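Local coordinates for hypothetical protein (Bacteroides uniformis, PDB 4QE0) that is of unknown function, belongs to the DUF5043 family, and packs against a second copy of itself in the crystal, at the interface of chains A and B. Coordinates in Å, arbitrary orientation; residue numbers count along the deposited sequence, not the author numbering. Chains: chain A/B, hypothetical protein.

Contact 1: the interface of chains A and B. Residues chain A 79, 180-181; chain B 36, 39, 41, 43, 52-53, 124.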
# COMPACT_ATOMS: atom_id res chain seq x y z
N PHE A 79 1.55 12.06 -2.72
CA PHE A 79 1.65 10.64 -2.93
C PHE A 79 2.08 9.88 -1.69
O PHE A 79 1.49 8.85 -1.35
CB PHE A 79 2.58 10.30 -4.10
CG PHE A 79 2.72 8.80 -4.30
CD1 PHE A 79 1.63 8.05 -4.68
CD2 PHE A 79 3.91 8.16 -4.00
CE1 PHE A 79 1.73 6.67 -4.82
CE2 PHE A 79 4.01 6.77 -4.12
CZ PHE A 79 2.93 6.04 -4.54
N PRO A 180 -0.76 7.64 -9.03
CA PRO A 180 0.69 7.72 -8.92
C PRO A 180 1.18 9.16 -9.10
O PRO A 180 0.49 9.98 -9.70
CB PRO A 180 1.19 6.80 -10.04
CG PRO A 180 0.04 6.56 -10.93
CD PRO A 180 -1.22 6.85 -10.18
N PRO A 181 2.37 9.46 -8.59
CA PRO A 181 2.95 10.76 -8.85
C PRO A 181 3.39 10.81 -10.34
O PRO A 181 3.59 9.77 -10.93
CB PRO A 181 4.15 10.80 -7.90
CG PRO A 181 4.50 9.38 -7.65
CD PRO A 181 3.34 8.52 -7.98
N ASP B 36 9.05 8.30 -10.17
CA ASP B 36 9.09 9.48 -9.32
C ASP B 36 10.39 9.42 -8.55
O ASP B 36 10.62 8.49 -7.78
CB ASP B 36 7.91 9.49 -8.36
CG ASP B 36 7.97 10.67 -7.38
OD1 ASP B 36 8.07 11.82 -7.85
OD2 ASP B 36 7.91 10.43 -6.16
N SER B 39 10.15 9.29 -4.36
CA SER B 39 9.62 8.06 -3.75
C SER B 39 10.22 6.78 -4.34
O SER B 39 10.09 5.71 -3.75
CB SER B 39 8.11 8.03 -3.96
OG SER B 39 7.84 7.95 -5.34
N PHE B 41 8.98 5.35 -6.83
CA PHE B 41 7.80 4.61 -7.25
C PHE B 41 7.76 4.57 -8.77
O PHE B 41 7.92 5.60 -9.43
CB PHE B 41 6.57 5.31 -6.74
CG PHE B 41 5.31 4.49 -6.83
CD1 PHE B 41 5.17 3.28 -6.15
CD2 PHE B 41 4.23 4.97 -7.53
CE1 PHE B 41 3.98 2.57 -6.20
CE2 PHE B 41 3.04 4.28 -7.56
CZ PHE B 41 2.91 3.08 -6.91
N THR B 43 5.65 3.52 -12.26
CA THR B 43 4.41 3.22 -12.94
C THR B 43 4.83 2.76 -14.35
O THR B 43 5.47 3.51 -15.09
CB THR B 43 3.50 4.46 -12.99
OG1 THR B 43 3.24 4.92 -11.64
CG2 THR B 43 2.18 4.13 -13.65
N THR B 52 -3.73 6.25 -17.35
CA THR B 52 -2.84 5.98 -16.23
C THR B 52 -2.92 7.02 -15.09
O THR B 52 -2.80 6.67 -13.92
CB THR B 52 -1.40 5.92 -16.74
OG1 THR B 52 -1.35 5.03 -17.86
CG2 THR B 52 -0.47 5.45 -15.63
N TYR B 53 -3.11 8.28 -15.44
CA TYR B 53 -3.16 9.36 -14.46
C TYR B 53 -4.53 10.02 -14.42
O TYR B 53 -4.67 11.13 -13.94
CB TYR B 53 -2.06 10.39 -14.78
CG TYR B 53 -0.68 9.80 -14.70
CD1 TYR B 53 -0.08 9.57 -13.46
CD2 TYR B 53 0.02 9.43 -15.84
CE1 TYR B 53 1.17 9.01 -13.37
CE2 TYR B 53 1.28 8.87 -15.76
CZ TYR B 53 1.85 8.64 -14.52
OH TYR B 53 3.10 8.08 -14.42
N ASN B 124 2.62 -1.29 -10.82
CA ASN B 124 3.35 -0.41 -9.90
C ASN B 124 4.21 -1.20 -8.94
O ASN B 124 3.83 -2.28 -8.46
CB ASN B 124 2.40 0.45 -9.06
CG ASN B 124 1.63 1.46 -9.88
OD1 ASN B 124 0.44 1.30 -10.07
ND2 ASN B 124 2.28 2.51 -10.32

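Contact 2: the interface of chains A and B. Residues chain A 92-93, 97-98, 173-174; chain B 68-69.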
# COMPACT_ATOMS: atom_id res chain seq x y z
N PHE A 92 -5.84 -4.75 5.92
CA PHE A 92 -7.06 -5.36 6.43
C PHE A 92 -7.90 -5.96 5.31
O PHE A 92 -8.11 -5.31 4.28
CB PHE A 92 -7.90 -4.31 7.16
CG PHE A 92 -7.27 -3.78 8.41
CD1 PHE A 92 -6.36 -2.74 8.36
CD2 PHE A 92 -7.63 -4.29 9.65
CE1 PHE A 92 -5.77 -2.25 9.52
CE2 PHE A 92 -7.04 -3.79 10.81
CZ PHE A 92 -6.11 -2.79 10.74
N THR A 93 -8.38 -7.18 5.50
CA THR A 93 -9.29 -7.81 4.54
C THR A 93 -10.66 -7.15 4.62
O THR A 93 -10.96 -6.46 5.60
CB THR A 93 -9.48 -9.31 4.86
OG1 THR A 93 -10.05 -9.45 6.16
CG2 THR A 93 -8.13 -10.05 4.79
N ALA A 97 -12.51 -5.41 7.82
CA ALA A 97 -12.98 -4.03 7.75
C ALA A 97 -14.48 -3.96 8.03
O ALA A 97 -14.95 -3.06 8.74
CB ALA A 97 -12.66 -3.43 6.39
N ASP A 98 -15.23 -4.91 7.50
CA ASP A 98 -16.68 -4.99 7.73
C ASP A 98 -17.03 -5.20 9.21
O ASP A 98 -18.01 -4.66 9.70
CB ASP A 98 -17.30 -6.12 6.91
CG ASP A 98 -17.41 -5.79 5.42
OD1 ASP A 98 -17.22 -4.63 5.03
OD2 ASP A 98 -17.71 -6.72 4.63
N GLN A 173 -11.22 0.91 5.02
CA GLN A 173 -12.51 1.01 4.33
C GLN A 173 -12.48 0.43 2.91
O GLN A 173 -13.49 0.39 2.28
CB GLN A 173 -13.05 2.46 4.34
CG GLN A 173 -12.03 3.58 4.24
CD GLN A 173 -12.54 4.94 4.70
OE1 GLN A 173 -12.50 5.29 5.89
NE2 GLN A 173 -12.91 5.74 3.74
N GLY A 174 -11.32 -0.02 2.41
CA GLY A 174 -11.24 -0.60 1.07
C GLY A 174 -11.05 0.46 -0.02
O GLY A 174 -11.58 0.37 -1.12
N SER B 68 -14.46 1.89 -1.78
CA SER B 68 -14.87 1.39 -0.48
C SER B 68 -15.34 -0.06 -0.63
O SER B 68 -15.90 -0.44 -1.67
CB SER B 68 -15.97 2.28 0.09
OG SER B 68 -16.67 1.65 1.12
N TRP B 69 -15.11 -0.88 0.38
CA TRP B 69 -15.67 -2.23 0.38
C TRP B 69 -17.19 -2.18 0.32
O TRP B 69 -17.81 -3.14 -0.12
CB TRP B 69 -15.34 -2.96 1.67
CG TRP B 69 -13.90 -3.28 1.86
CD1 TRP B 69 -13.12 -2.91 2.89
CD2 TRP B 69 -13.08 -4.05 0.98
NE1 TRP B 69 -11.86 -3.38 2.72
CE2 TRP B 69 -11.80 -4.10 1.56
CE3 TRP B 69 -13.30 -4.71 -0.23
CZ2 TRP B 69 -10.74 -4.78 0.96
CZ3 TRP B 69 -12.25 -5.39 -0.83
CH2 TRP B 69 -10.98 -5.41 -0.24
O HOH W 1 -9.39 -2.84 4.00
O HOH W 2 -16.30 -0.05 3.57

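Contact 1: the interface of chains A and B
B:Asp36 OD2, a carboxylate oxygen whose side chain lies against A:Pro181, takes two bonds from B:Ser39. The serine hydroxyl OG reaches this OD2 at 2.6 Å on its anti lone pair, away from the other oxygen. The amide N of B:Ser39 meets the same oxygen from above the carboxylate plane. B:Ser39 OG sits between its own backbone N and carbonyl carbon (chi1 64°), where it also accepts from the amide N of B:Phe41 at 3.2 Å. The turn joining strands 29-36 and 41-45 is thus tied together, and chain A lies across it.

No nitrogen or oxygen bonds across this patch; packing does the work. The ring of A:Phe79, on helix 78-90, points its tip at B:Phe41, CZ standing 3.4 Å above the plane and over the ring centre, with the two side chains crossing at about a right angle. A:Pro181 wedges in beside them. Its CD stands 3.7 Å above the plane of the A:Phe79 ring, over its centre, and also touches B:Phe41. A:Pro181 CG rests 3.5 Å from B:Asp36 CB. The CG of B:Asp36 is anti to the backbone N (chi1 176°), which places the methylene against the proline and the carboxylate toward B:Ser39. An alanine here would probably leave B:Ser39 N and OG without their shared acceptor, freeing the turn to shift beneath A:Pro181. A:Pro180 continues the row: its CB approaches the edge of the B:Phe41 ring in plane and lies 3.2 Å from B:Thr43 OG1, not a hydrogen bond. A:Pro180 CG lies 3.6 Å from B:Tyr53 CE1. The carbonyl O of A:Pro180 lies in plane at the edge of the B:Tyr53 ring, 3.8 Å from CD1.

Contact 2: the interface of chains A and B
The loop at A:Gln173 and A:Gly174, helix 96-100 and the loop at A:Phe92 and A:Thr93 of chain A meet the loop of chain B that carries B:Ser68 and B:Trp69, just before the 3-10 helix 70-72. The backbone N of B:Trp69 donates to the carbonyl O of A:Gln173 at 2.8 Å. The bond is nearly straight, 165° at the hydrogen, with the donor tilted a little from the carbonyl plane. Water 2 lies 3.1 Å from the same A:Gln173 O and also bonds the hydroxyl OG of B:Ser68. That OG lies anti to its backbone N (chi1 162°), reaching the water rather than bonding the carbonyl directly.

The indole of B:Trp69 carries most of the side-chain contact from chain B. One face receives A:Gly174, whose CA sits 3.4 Å from the centroid of the five-membered ring as a CH-pi contact. With no side chain, the glycine can bring its backbone right down onto the ring. The methyl CB of A:Ala97 touches the indole at B:Trp69 CD1, 3.6 Å away. A:Asp98 brings its carboxylate near the base of the same side chain, crossing it at about a right angle, but OD1 comes no nearer than a loose 4.2 Å to B:Trp69 CB.

At the indole edge, B:Trp69 NE1 meets water 1 in the ring plane at 2.8 Å. The same water lies 2.8 Å from the carbonyl O of A:Phe92, so the ring's polar N-H is satisfied through solvent and its rotation is probably restrained. By setting the tryptophan against A:Gly174 and A:Ala97, with a water bridge to A:Phe92, the site ties the two copies together in this assembly; whether they pair in solution, the structure alone does not show.

The centres of contact 1 and contact 2 lie about 23 Å apart on the same interface between chains A and B, and they have no residue in common. Chain A's C-terminal tail joins them: A:Gln173 and A:Gly174 serve contact 2, and the tail then runs on to A:Pro180 and A:Pro181 in contact 1. Helix 78-90 spans the gap as well, with A:Phe79 near its start and A:Phe92 just beyond its end. In contact 1 no polar atoms bond across, whereas contact 2 has a direct bond and water bridges. The interface is not an exact two-fold, and the structure alone does not show that the pair is a biological dimer.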